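Local coordinates for protein flavin adenine dinucleotide synthase (Saccharomyces cerevisiae, PDB 2WSI) that catalyses the adenylation of flavin mononucleotide with ATP, yielding flavin adenine dinucleotide and diphosphate in the last step of FAD biosynthesis, at residues M1-M9 and T123-L131; T200-N210 and F247-K257. All blocks are in the same frame, centred on the assembly; numbering follows the deposited sequence.

Interaction 1. Residues M1-M9 and T123-L131; sequences MQLSKAAEM and TSERYCLSL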
loop_
_atom_site.group_PDB
_atom_site.type_symbol
_atom_site.label_atom_id
_atom_site.label_comp_id
_atom_site.label_asym_id
_atom_site.label_seq_id
_atom_site.Cartn_x
_atom_site.Cartn_y
_atom_site.Cartn_z
ATOM N N MET A 1 -13.171 10.527 -4.293
ATOM C CA MET A 1 -14.623 10.181 -4.257
ATOM C C MET A 1 -15.067 9.942 -2.806
ATOM O O MET A 1 -14.236 9.748 -1.913
ATOM C CB MET A 1 -14.918 8.970 -5.174
ATOM C CG MET A 1 -14.369 7.563 -4.718
ATOM S SD MET A 1 -14.303 6.235 -5.994
ATOM C CE MET A 1 -12.768 6.700 -6.826
ATOM N N GLN A 2 -16.374 9.977 -2.557
ATOM C CA GLN A 2 -16.898 9.680 -1.234
ATOM C C GLN A 2 -16.503 8.278 -0.802
ATOM O O GLN A 2 -16.323 7.388 -1.642
ATOM C CB GLN A 2 -18.417 9.800 -1.196
ATOM C CG GLN A 2 -18.922 11.219 -1.507
ATOM C CD GLN A 2 -18.531 12.263 -0.449
ATOM O OE1 GLN A 2 -18.470 11.982 0.754
ATOM N NE2 GLN A 2 -18.291 13.482 -0.905
ATOM N N LEU A 3 -16.419 8.084 0.511
ATOM C CA LEU A 3 -15.892 6.828 1.069
ATOM C C LEU A 3 -16.693 5.596 0.653
ATOM O O LEU A 3 -16.110 4.568 0.324
ATOM C CB LEU A 3 -15.813 6.913 2.592
ATOM C CG LEU A 3 -15.172 5.697 3.271
ATOM C CD1 LEU A 3 -13.708 5.492 2.819
ATOM C CD2 LEU A 3 -15.247 5.882 4.773
ATOM N N SER A 4 -18.020 5.680 0.644
ATOM C CA SER A 4 -18.820 4.521 0.236
ATOM C C SER A 4 -18.494 4.116 -1.194
ATOM O O SER A 4 -18.432 2.916 -1.503
ATOM C CB SER A 4 -20.330 4.796 0.344
ATOM O OG SER A 4 -20.725 5.787 -0.587
ATOM N N LYS A 5 -18.281 5.097 -2.066
ATOM C CA LYS A 5 -17.932 4.801 -3.466
ATOM C C LYS A 5 -16.540 4.217 -3.598
ATOM O O LYS A 5 -16.337 3.331 -4.404
ATOM C CB LYS A 5 -18.013 6.034 -4.375
ATOM C CG LYS A 5 -19.332 6.804 -4.293
ATOM C CD LYS A 5 -20.513 6.017 -4.834
ATOM C CE LYS A 5 -20.340 5.669 -6.319
ATOM N NZ LYS A 5 -21.521 4.906 -6.879
ATOM N N ALA A 6 -15.585 4.731 -2.826
ATOM C CA ALA A 6 -14.235 4.177 -2.851
ATOM C C ALA A 6 -14.272 2.744 -2.363
ATOM O O ALA A 6 -13.584 1.874 -2.917
ATOM C CB ALA A 6 -13.288 5.012 -1.970
ATOM N N ALA A 7 -15.039 2.504 -1.304
ATOM C CA ALA A 7 -15.115 1.159 -0.722
ATOM C C ALA A 7 -15.744 0.185 -1.720
ATOM O O ALA A 7 -15.208 -0.911 -1.976
ATOM C CB ALA A 7 -15.870 1.170 0.610
ATOM N N GLU A 8 -16.866 0.585 -2.314
ATOM C CA GLU A 8 -17.538 -0.277 -3.300
ATOM C C GLU A 8 -16.646 -0.528 -4.529
ATOM O O GLU A 8 -16.567 -1.640 -5.033
ATOM C CB GLU A 8 -18.893 0.336 -3.743
ATOM C CG GLU A 8 -19.791 -0.682 -4.405
ATOM C CD GLU A 8 -19.552 -0.812 -5.901
ATOM O OE1 GLU A 8 -19.024 0.145 -6.524
ATOM O OE2 GLU A 8 -19.927 -1.870 -6.463
ATOM N N MET A 9 -15.955 0.512 -4.995
ATOM C CA MET A 9 -15.013 0.360 -6.102
ATOM C C MET A 9 -13.921 -0.673 -5.756
ATOM O O MET A 9 -13.655 -1.596 -6.528
ATOM C CB MET A 9 -14.371 1.714 -6.477
ATOM C CG MET A 9 -13.328 1.596 -7.663
ATOM S SD MET A 9 -12.441 3.150 -8.050
ATOM C CE MET A 9 -11.359 3.250 -6.601
ATOM N N THR A 123 -4.178 10.805 -3.463
ATOM C CA THR A 123 -4.884 9.563 -3.209
ATOM C C THR A 123 -5.709 9.702 -1.929
ATOM O O THR A 123 -6.706 9.004 -1.755
ATOM C CB THR A 123 -3.952 8.323 -3.199
ATOM O OG1 THR A 123 -2.919 8.483 -2.228
ATOM C CG2 THR A 123 -3.334 8.107 -4.568
ATOM N N SER A 124 -5.317 10.612 -1.037
ATOM C CA SER A 124 -6.166 10.918 0.123
ATOM C C SER A 124 -7.518 11.445 -0.358
ATOM O O SER A 124 -8.552 11.179 0.240
ATOM C CB SER A 124 -5.505 11.962 1.020
ATOM O OG SER A 124 -4.486 11.357 1.802
ATOM N N GLU A 125 -7.509 12.224 -1.437
ATOM C CA GLU A 125 -8.761 12.737 -1.972
ATOM C C GLU A 125 -9.525 11.653 -2.753
ATOM O O GLU A 125 -10.754 11.565 -2.651
ATOM C CB GLU A 125 -8.523 13.988 -2.824
ATOM C CG GLU A 125 -7.986 15.162 -1.982
ATOM C CD GLU A 125 -9.083 16.074 -1.421
ATOM O OE1 GLU A 125 -10.257 15.634 -1.374
ATOM O OE2 GLU A 125 -8.764 17.234 -1.039
ATOM N N ARG A 126 -8.816 10.823 -3.515
ATOM C CA ARG A 126 -9.471 9.720 -4.209
ATOM C C ARG A 126 -10.156 8.740 -3.230
ATOM O O ARG A 126 -11.258 8.267 -3.478
ATOM C CB ARG A 126 -8.447 8.943 -5.040
ATOM C CG ARG A 126 -9.056 8.002 -6.067
ATOM C CD ARG A 126 -7.953 7.287 -6.903
ATOM N NE ARG A 126 -8.527 6.253 -7.763
ATOM C CZ ARG A 126 -9.389 6.476 -8.757
ATOM N NH1 ARG A 126 -9.790 7.713 -9.030
ATOM N NH2 ARG A 126 -9.862 5.453 -9.479
ATOM N N TYR A 127 -9.488 8.386 -2.143
ATOM C CA TYR A 127 -10.031 7.317 -1.275
ATOM C C TYR A 127 -10.751 7.908 -0.059
ATOM O O TYR A 127 -11.140 7.181 0.836
ATOM C CB TYR A 127 -8.929 6.383 -0.810
ATOM C CG TYR A 127 -8.171 5.750 -1.935
ATOM C CD1 TYR A 127 -8.835 5.096 -2.959
ATOM C CD2 TYR A 127 -6.783 5.820 -1.985
ATOM C CE1 TYR A 127 -8.138 4.514 -4.009
ATOM C CE2 TYR A 127 -6.073 5.225 -3.025
ATOM C CZ TYR A 127 -6.760 4.577 -4.027
ATOM O OH TYR A 127 -6.067 3.998 -5.058
ATOM N N CYS A 128 -10.894 9.232 -0.033
ATOM C CA CYS A 128 -11.652 9.901 1.024
ATOM C C CYS A 128 -11.056 9.586 2.397
ATOM O O CYS A 128 -11.753 9.132 3.331
ATOM C CB CYS A 128 -13.138 9.471 0.982
ATOM S SG CYS A 128 -14.246 10.655 1.777
ATOM N N LEU A 129 -9.762 9.846 2.501
ATOM C CA LEU A 129 -9.027 9.686 3.742
ATOM C C LEU A 129 -9.049 10.977 4.529
ATOM O O LEU A 129 -8.888 12.046 3.973
ATOM C CB LEU A 129 -7.566 9.366 3.436
ATOM C CG LEU A 129 -7.395 8.206 2.455
ATOM C CD1 LEU A 129 -5.885 7.905 2.260
ATOM C CD2 LEU A 129 -8.162 6.985 2.967
ATOM N N SER A 130 -9.209 10.859 5.827
ATOM C CA SER A 130 -9.057 11.995 6.731
ATOM C C SER A 130 -7.632 11.952 7.215
ATOM O O SER A 130 -7.272 11.161 8.091
ATOM C CB SER A 130 -9.983 11.883 7.935
ATOM O OG SER A 130 -9.745 12.963 8.831
ATOM N N LEU A 131 -6.809 12.797 6.630
ATOM C CA LEU A 131 -5.379 12.668 6.830
ATOM C C LEU A 131 -4.833 13.512 7.970
ATOM O O LEU A 131 -4.915 14.741 7.941
ATOM C CB LEU A 131 -4.682 13.057 5.532
ATOM C CG LEU A 131 -3.192 12.758 5.478
ATOM C CD1 LEU A 131 -2.986 11.234 5.295
ATOM C CD2 LEU A 131 -2.594 13.529 4.346
#

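Interaction 2. Residues T200-N210 and F247-K257; sequences TNIWSFLLYSN and FEWEIIHAFGK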
loop_
_atom_site.group_PDB
_atom_site.type_symbol
_atom_site.label_atom_id
_atom_site.label_comp_id
_atom_site.label_asym_id
_atom_site.label_seq_id
_atom_site.Cartn_x
_atom_site.Cartn_y
_atom_site.Cartn_z
ATOM N N THR A 200 5.799 -10.370 -5.938
ATOM C CA THR A 200 5.012 -10.667 -7.134
ATOM C C THR A 200 3.510 -10.462 -6.885
ATOM O O THR A 200 2.785 -10.048 -7.792
ATOM C CB THR A 200 5.255 -12.128 -7.657
ATOM O OG1 THR A 200 4.887 -13.063 -6.648
ATOM C CG2 THR A 200 6.719 -12.337 -7.983
ATOM N N ASN A 201 3.040 -10.786 -5.682
ATOM C CA ASN A 201 1.630 -10.590 -5.360
ATOM C C ASN A 201 1.319 -9.091 -5.385
ATOM O O ASN A 201 0.279 -8.682 -5.884
ATOM C CB ASN A 201 1.289 -11.094 -3.973
ATOM C CG ASN A 201 1.525 -12.595 -3.787
ATOM O OD1 ASN A 201 1.175 -13.456 -4.612
ATOM N ND2 ASN A 201 2.096 -12.905 -2.665
ATOM N N ILE A 202 2.243 -8.288 -4.867
ATOM C CA ILE A 202 2.005 -6.850 -4.759
ATOM C C ILE A 202 1.824 -6.266 -6.176
ATOM O O ILE A 202 0.814 -5.623 -6.470
ATOM C CB ILE A 202 3.154 -6.158 -4.001
ATOM C CG1 ILE A 202 3.112 -6.547 -2.503
ATOM C CG2 ILE A 202 3.051 -4.624 -4.183
ATOM C CD1 ILE A 202 1.837 -5.987 -1.758
ATOM N N TRP A 203 2.771 -6.531 -7.075
ATOM C CA TRP A 203 2.674 -5.956 -8.411
ATOM C C TRP A 203 1.481 -6.522 -9.190
ATOM O O TRP A 203 0.810 -5.797 -9.925
ATOM C CB TRP A 203 3.928 -6.221 -9.245
ATOM C CG TRP A 203 5.208 -5.560 -8.809
ATOM C CD1 TRP A 203 6.412 -6.174 -8.643
ATOM C CD2 TRP A 203 5.432 -4.161 -8.542
ATOM N NE1 TRP A 203 7.371 -5.247 -8.275
ATOM C CE2 TRP A 203 6.797 -4.012 -8.211
ATOM C CE3 TRP A 203 4.622 -3.029 -8.560
ATOM C CZ2 TRP A 203 7.361 -2.771 -7.887
ATOM C CZ3 TRP A 203 5.197 -1.782 -8.226
ATOM C CH2 TRP A 203 6.536 -1.681 -7.885
ATOM N N SER A 204 1.242 -7.822 -9.069
ATOM C CA SER A 204 0.159 -8.425 -9.829
ATOM C C SER A 204 -1.160 -7.762 -9.452
ATOM O O SER A 204 -1.942 -7.412 -10.327
ATOM C CB SER A 204 0.042 -9.923 -9.584
ATOM O OG SER A 204 -1.124 -10.400 -10.218
ATOM N N PHE A 205 -1.410 -7.608 -8.151
ATOM C CA PHE A 205 -2.663 -6.984 -7.716
ATOM C C PHE A 205 -2.705 -5.486 -8.052
ATOM O O PHE A 205 -3.702 -4.974 -8.563
ATOM C CB PHE A 205 -2.887 -7.211 -6.215
ATOM C CG PHE A 205 -4.211 -6.689 -5.731
ATOM C CD1 PHE A 205 -5.384 -7.359 -6.033
ATOM C CD2 PHE A 205 -4.288 -5.492 -5.022
ATOM C CE1 PHE A 205 -6.615 -6.887 -5.605
ATOM C CE2 PHE A 205 -5.512 -5.007 -4.587
ATOM C CZ PHE A 205 -6.685 -5.714 -4.875
ATOM N N LEU A 206 -1.618 -4.772 -7.797
ATOM C CA LEU A 206 -1.650 -3.312 -7.956
ATOM C C LEU A 206 -1.777 -2.932 -9.443
ATOM O O LEU A 206 -2.513 -2.033 -9.786
ATOM C CB LEU A 206 -0.426 -2.681 -7.285
ATOM C CG LEU A 206 -0.392 -1.154 -7.196
ATOM C CD1 LEU A 206 -1.672 -0.655 -6.503
ATOM C CD2 LEU A 206 0.857 -0.707 -6.469
ATOM N N LEU A 207 -1.113 -3.671 -10.337
ATOM C CA LEU A 207 -1.241 -3.413 -11.770
ATOM C C LEU A 207 -2.619 -3.806 -12.270
ATOM O O LEU A 207 -3.234 -3.065 -13.037
ATOM C CB LEU A 207 -0.170 -4.178 -12.572
ATOM C CG LEU A 207 1.235 -3.611 -12.425
ATOM C CD1 LEU A 207 2.294 -4.546 -13.076
ATOM C CD2 LEU A 207 1.314 -2.178 -12.994
ATOM N N TYR A 208 -3.112 -4.975 -11.852
ATOM C CA TYR A 208 -4.495 -5.336 -12.183
ATOM C C TYR A 208 -5.538 -4.296 -11.755
ATOM O O TYR A 208 -6.553 -4.115 -12.453
ATOM C CB TYR A 208 -4.902 -6.674 -11.581
ATOM C CG TYR A 208 -6.310 -7.069 -12.042
ATOM C CD1 TYR A 208 -6.514 -7.573 -13.324
ATOM C CD2 TYR A 208 -7.419 -6.911 -11.211
ATOM C CE1 TYR A 208 -7.792 -7.927 -13.779
ATOM C CE2 TYR A 208 -8.727 -7.263 -11.657
ATOM C CZ TYR A 208 -8.880 -7.779 -12.947
ATOM O OH TYR A 208 -10.106 -8.148 -13.438
ATOM N N SER A 209 -5.312 -3.618 -10.629
ATOM C CA SER A 209 -6.338 -2.704 -10.087
ATOM C C SER A 209 -6.577 -1.517 -11.008
ATOM O O SER A 209 -7.641 -0.874 -10.949
ATOM C CB SER A 209 -5.966 -2.158 -8.704
ATOM O OG SER A 209 -4.901 -1.216 -8.771
ATOM N N ASN A 210 -5.546 -1.202 -11.789
ATOM C CA ASN A 210 -5.495 -0.006 -12.635
ATOM C C ASN A 210 -5.536 1.282 -11.839
ATOM O O ASN A 210 -5.671 2.352 -12.422
ATOM C CB ASN A 210 -6.630 0.027 -13.675
ATOM C CG ASN A 210 -6.272 0.884 -14.893
ATOM O OD1 ASN A 210 -5.105 0.967 -15.286
ATOM N ND2 ASN A 210 -7.268 1.546 -15.471
ATOM N N PHE A 247 3.900 -9.545 -15.663
ATOM C CA PHE A 247 2.548 -9.070 -15.324
ATOM C C PHE A 247 1.805 -8.553 -16.540
ATOM O O PHE A 247 0.840 -7.792 -16.432
ATOM C CB PHE A 247 2.624 -7.980 -14.243
ATOM C CG PHE A 247 3.429 -8.401 -13.046
ATOM C CD1 PHE A 247 2.928 -9.339 -12.167
ATOM C CD2 PHE A 247 4.726 -7.903 -12.844
ATOM C CE1 PHE A 247 3.689 -9.772 -11.081
ATOM C CE2 PHE A 247 5.492 -8.313 -11.743
ATOM C CZ PHE A 247 4.964 -9.261 -10.866
ATOM N N GLU A 248 2.229 -8.999 -17.715
ATOM C CA GLU A 248 1.584 -8.535 -18.936
ATOM C C GLU A 248 0.048 -8.767 -18.933
ATOM O O GLU A 248 -0.695 -7.897 -19.368
ATOM C CB GLU A 248 2.257 -9.206 -20.147
ATOM C CG GLU A 248 1.558 -8.964 -21.473
ATOM C CD GLU A 248 1.785 -7.565 -22.017
ATOM O OE1 GLU A 248 2.269 -6.691 -21.261
ATOM O OE2 GLU A 248 1.461 -7.336 -23.207
ATOM N N TRP A 249 -0.424 -9.926 -18.467
ATOM C CA TRP A 249 -1.872 -10.231 -18.499
ATOM C C TRP A 249 -2.639 -9.250 -17.607
ATOM O O TRP A 249 -3.669 -8.689 -17.998
ATOM C CB TRP A 249 -2.155 -11.673 -18.046
ATOM C CG TRP A 249 -3.605 -12.066 -18.210
ATOM C CD1 TRP A 249 -4.151 -12.796 -19.234
ATOM C CD2 TRP A 249 -4.702 -11.722 -17.337
ATOM N NE1 TRP A 249 -5.510 -12.930 -19.049
ATOM C CE2 TRP A 249 -5.875 -12.283 -17.898
ATOM C CE3 TRP A 249 -4.806 -10.991 -16.145
ATOM C CZ2 TRP A 249 -7.136 -12.144 -17.299
ATOM C CZ3 TRP A 249 -6.060 -10.860 -15.547
ATOM C CH2 TRP A 249 -7.210 -11.436 -16.131
ATOM N N GLU A 250 -2.110 -9.027 -16.409
ATOM C CA GLU A 250 -2.751 -8.131 -15.450
ATOM C C GLU A 250 -2.821 -6.731 -16.016
ATOM O O GLU A 250 -3.816 -6.036 -15.839
ATOM C CB GLU A 250 -1.961 -8.092 -14.153
ATOM C CG GLU A 250 -2.007 -9.367 -13.352
ATOM C CD GLU A 250 -0.842 -10.295 -13.630
ATOM O OE1 GLU A 250 -0.361 -10.339 -14.798
ATOM O OE2 GLU A 250 -0.416 -10.986 -12.676
ATOM N N ILE A 251 -1.753 -6.306 -16.693
ATOM C CA ILE A 251 -1.709 -4.977 -17.272
ATOM C C ILE A 251 -2.757 -4.874 -18.386
ATOM O O ILE A 251 -3.561 -3.954 -18.404
ATOM C CB ILE A 251 -0.306 -4.656 -17.852
ATOM C CG1 ILE A 251 0.713 -4.358 -16.733
ATOM C CG2 ILE A 251 -0.376 -3.476 -18.814
ATOM C CD1 ILE A 251 2.185 -4.499 -17.185
ATOM N N ILE A 252 -2.750 -5.834 -19.310
ATOM C CA ILE A 252 -3.608 -5.751 -20.491
ATOM C C ILE A 252 -5.067 -5.838 -20.110
ATOM O O ILE A 252 -5.912 -5.207 -20.724
ATOM C CB ILE A 252 -3.326 -6.899 -21.494
ATOM C CG1 ILE A 252 -1.922 -6.768 -22.089
ATOM C CG2 ILE A 252 -4.381 -6.912 -22.594
ATOM C CD1 ILE A 252 -1.621 -5.399 -22.655
ATOM N N HIS A 253 -5.365 -6.632 -19.093
ATOM C CA HIS A 253 -6.749 -6.894 -18.727
ATOM C C HIS A 253 -7.142 -6.191 -17.435
ATOM O O HIS A 253 -8.092 -6.611 -16.782
ATOM C CB HIS A 253 -6.962 -8.392 -18.555
ATOM C CG HIS A 253 -6.713 -9.178 -19.800
ATOM N ND1 HIS A 253 -5.491 -9.749 -20.086
ATOM C CD2 HIS A 253 -7.529 -9.486 -20.835
ATOM C CE1 HIS A 253 -5.565 -10.378 -21.246
ATOM N NE2 HIS A 253 -6.793 -10.239 -21.718
ATOM N N ALA A 254 -6.397 -5.145 -17.069
ATOM C CA ALA A 254 -6.630 -4.414 -15.824
ATOM C C ALA A 254 -8.093 -3.990 -15.648
ATOM O O ALA A 254 -8.766 -3.614 -16.591
ATOM C CB ALA A 254 -5.727 -3.160 -15.775
ATOM N N PHE A 255 -8.555 -4.007 -14.407
ATOM C CA PHE A 255 -9.916 -3.603 -14.069
ATOM C C PHE A 255 -10.364 -2.298 -14.724
ATOM O O PHE A 255 -9.733 -1.252 -14.548
ATOM C CB PHE A 255 -10.023 -3.447 -12.553
ATOM C CG PHE A 255 -11.394 -3.113 -12.081
ATOM C CD1 PHE A 255 -12.312 -4.120 -11.836
ATOM C CD2 PHE A 255 -11.774 -1.788 -11.897
ATOM C CE1 PHE A 255 -13.590 -3.817 -11.390
ATOM C CE2 PHE A 255 -13.055 -1.477 -11.461
ATOM C CZ PHE A 255 -13.961 -2.505 -11.201
ATOM N N GLY A 256 -11.489 -2.351 -15.444
ATOM C CA GLY A 256 -12.100 -1.151 -16.004
ATOM C C GLY A 256 -11.389 -0.566 -17.227
ATOM O O GLY A 256 -11.909 0.315 -17.919
ATOM N N LYS A 257 -10.183 -1.046 -17.485
ATOM C CA LYS A 257 -9.470 -0.713 -18.705
ATOM C C LYS A 257 -10.268 -1.455 -19.767
ATOM O O LYS A 257 -10.560 -0.941 -20.846
ATOM C CB LYS A 257 -8.029 -1.238 -18.603
ATOM C CG LYS A 257 -7.047 -0.727 -19.630
ATOM C CD LYS A 257 -5.664 -1.371 -19.445
ATOM C CE LYS A 257 -4.826 -0.669 -18.382
ATOM N NZ LYS A 257 -3.399 -1.156 -18.344
HETATM O O HOH W 1 -2.355 -1.731 -15.392
HETATM O O HOH W 2 -10.158 1.438 -13.789
#

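Interaction 1. Residues M1-M9 and T123-L131
M1, R126 and C128 carry most of the contact between the start of the chain and the turn that follows helix 114-126, and each plays a different part. M1 takes part with both its amino group and its side chain. Its amino nitrogen N donates to R126 O at 3.1 Å, approaching from above the carbonyl plane (46° out of it), and makes a second, weak bond to E125 O. The chain terminus thus sits on carbonyls at the C-terminal end of a helix, where the helix dipole would probably favour a positively charged amino group. The side chain of M1 runs alongside that of R126, pointing the same way. A bend at chi3 (81°) lays its methyl over one face of the guanidinium, CE standing 3.8 Å from R126 NH1, toward the rim of the group. M9, two helical turns further on, crosses R126 at about a right angle and brings SD to 3.7 Å from R126 NH2. R126 NE, for its part, forms a salt bridge with E211, which also accepts a bond from the Y127 hydroxyl.

Helix 114-126 and strand 129-133 are consecutive elements of the Rossmann-like alpha/beta fold of the PAPS reductase family, and the strand forms one border of the central sheet. Helix 3-18 begins against the turn between them. C128 occupies that turn with positive phi, its CB directed at the N-terminal segment and lying 3.1 Å from M1 O. SG, swung away from its own backbone N (chi1 -158°), settles 3.6 Å from L3 N, while L3 CB packs on C128 CB. L3 CD1 reaches Y127 O at 3.7 Å, and the A6 methyl rests near Y127 CA. M9 CE meets the edge of the Y127 ring, close to its plane, with CE1 the nearest ring atom.

Interaction 2. Residues T200-N210 and F247-K257
Aromatic and aliphatic packing, F247 against W203 and L207 and Y208 against W249 and F255, dominates this junction, in which helix 199-209 of the Rossmann-like PAPS reductase fold runs nearly parallel to the short helix 248-252, their local axes 7.8 Å apart at 19°. The F247 ring takes W203 CB over one face, a CH-pi contact of 3.8 Å from W203 CB to the F247 ring centroid. L207 meets F247 at about a right angle, CD1 against F247 CB, and lies alongside I251. Without the ring, as with an alanine here, W203 CB would probably lose the face it lies over, and a gap would open beside W203 and S204. With CG anti to the backbone N (chi1 -175°), the Y208 ring lies beside W249, Y208 CE1 3.8 Å from W249 CZ3; its hydroxyl bonds to S16 of helix 3-18.

Polar links are few but direct. S204 OG donates to the anti lone pair of E250 OE2 at 2.6 Å; the same hydroxyl also pairs with Y17. Beyond the end of helix 248-252, F255 N gives Y208 O a 2.8 Å bond, almost collinear with the carbonyl (C=O...N 168°), and the same nitrogen stands over the centre of the Y208 ring.

One water bridges the segments: it donates to L207 O and accepts from K257 NZ, which also bonds I251 O and, outside, A266 O.

How the interactions relate
The two contacts illustrate how chemistry follows place in a fold. Interaction 1 is partly buried and joins the chain terminus to the turn leading into a border strand; it relies on a terminal amino group, methionine sulfur and methyl groups, and one arginine. Interaction 2 is largely buried and sets a helix against a short helix and the loop that follows it, with aromatic rings doing the filling and a serine-glutamate pair inside. Their centres lie 21 Å apart and they do not touch, yet helix 3-18 serves both: its first turns, with the two residues before them, form one side of interaction 1, and S16 and Y17 near its end reach Y208 and S204. E211, bound to R126 and Y127, directly follows segment 200-210.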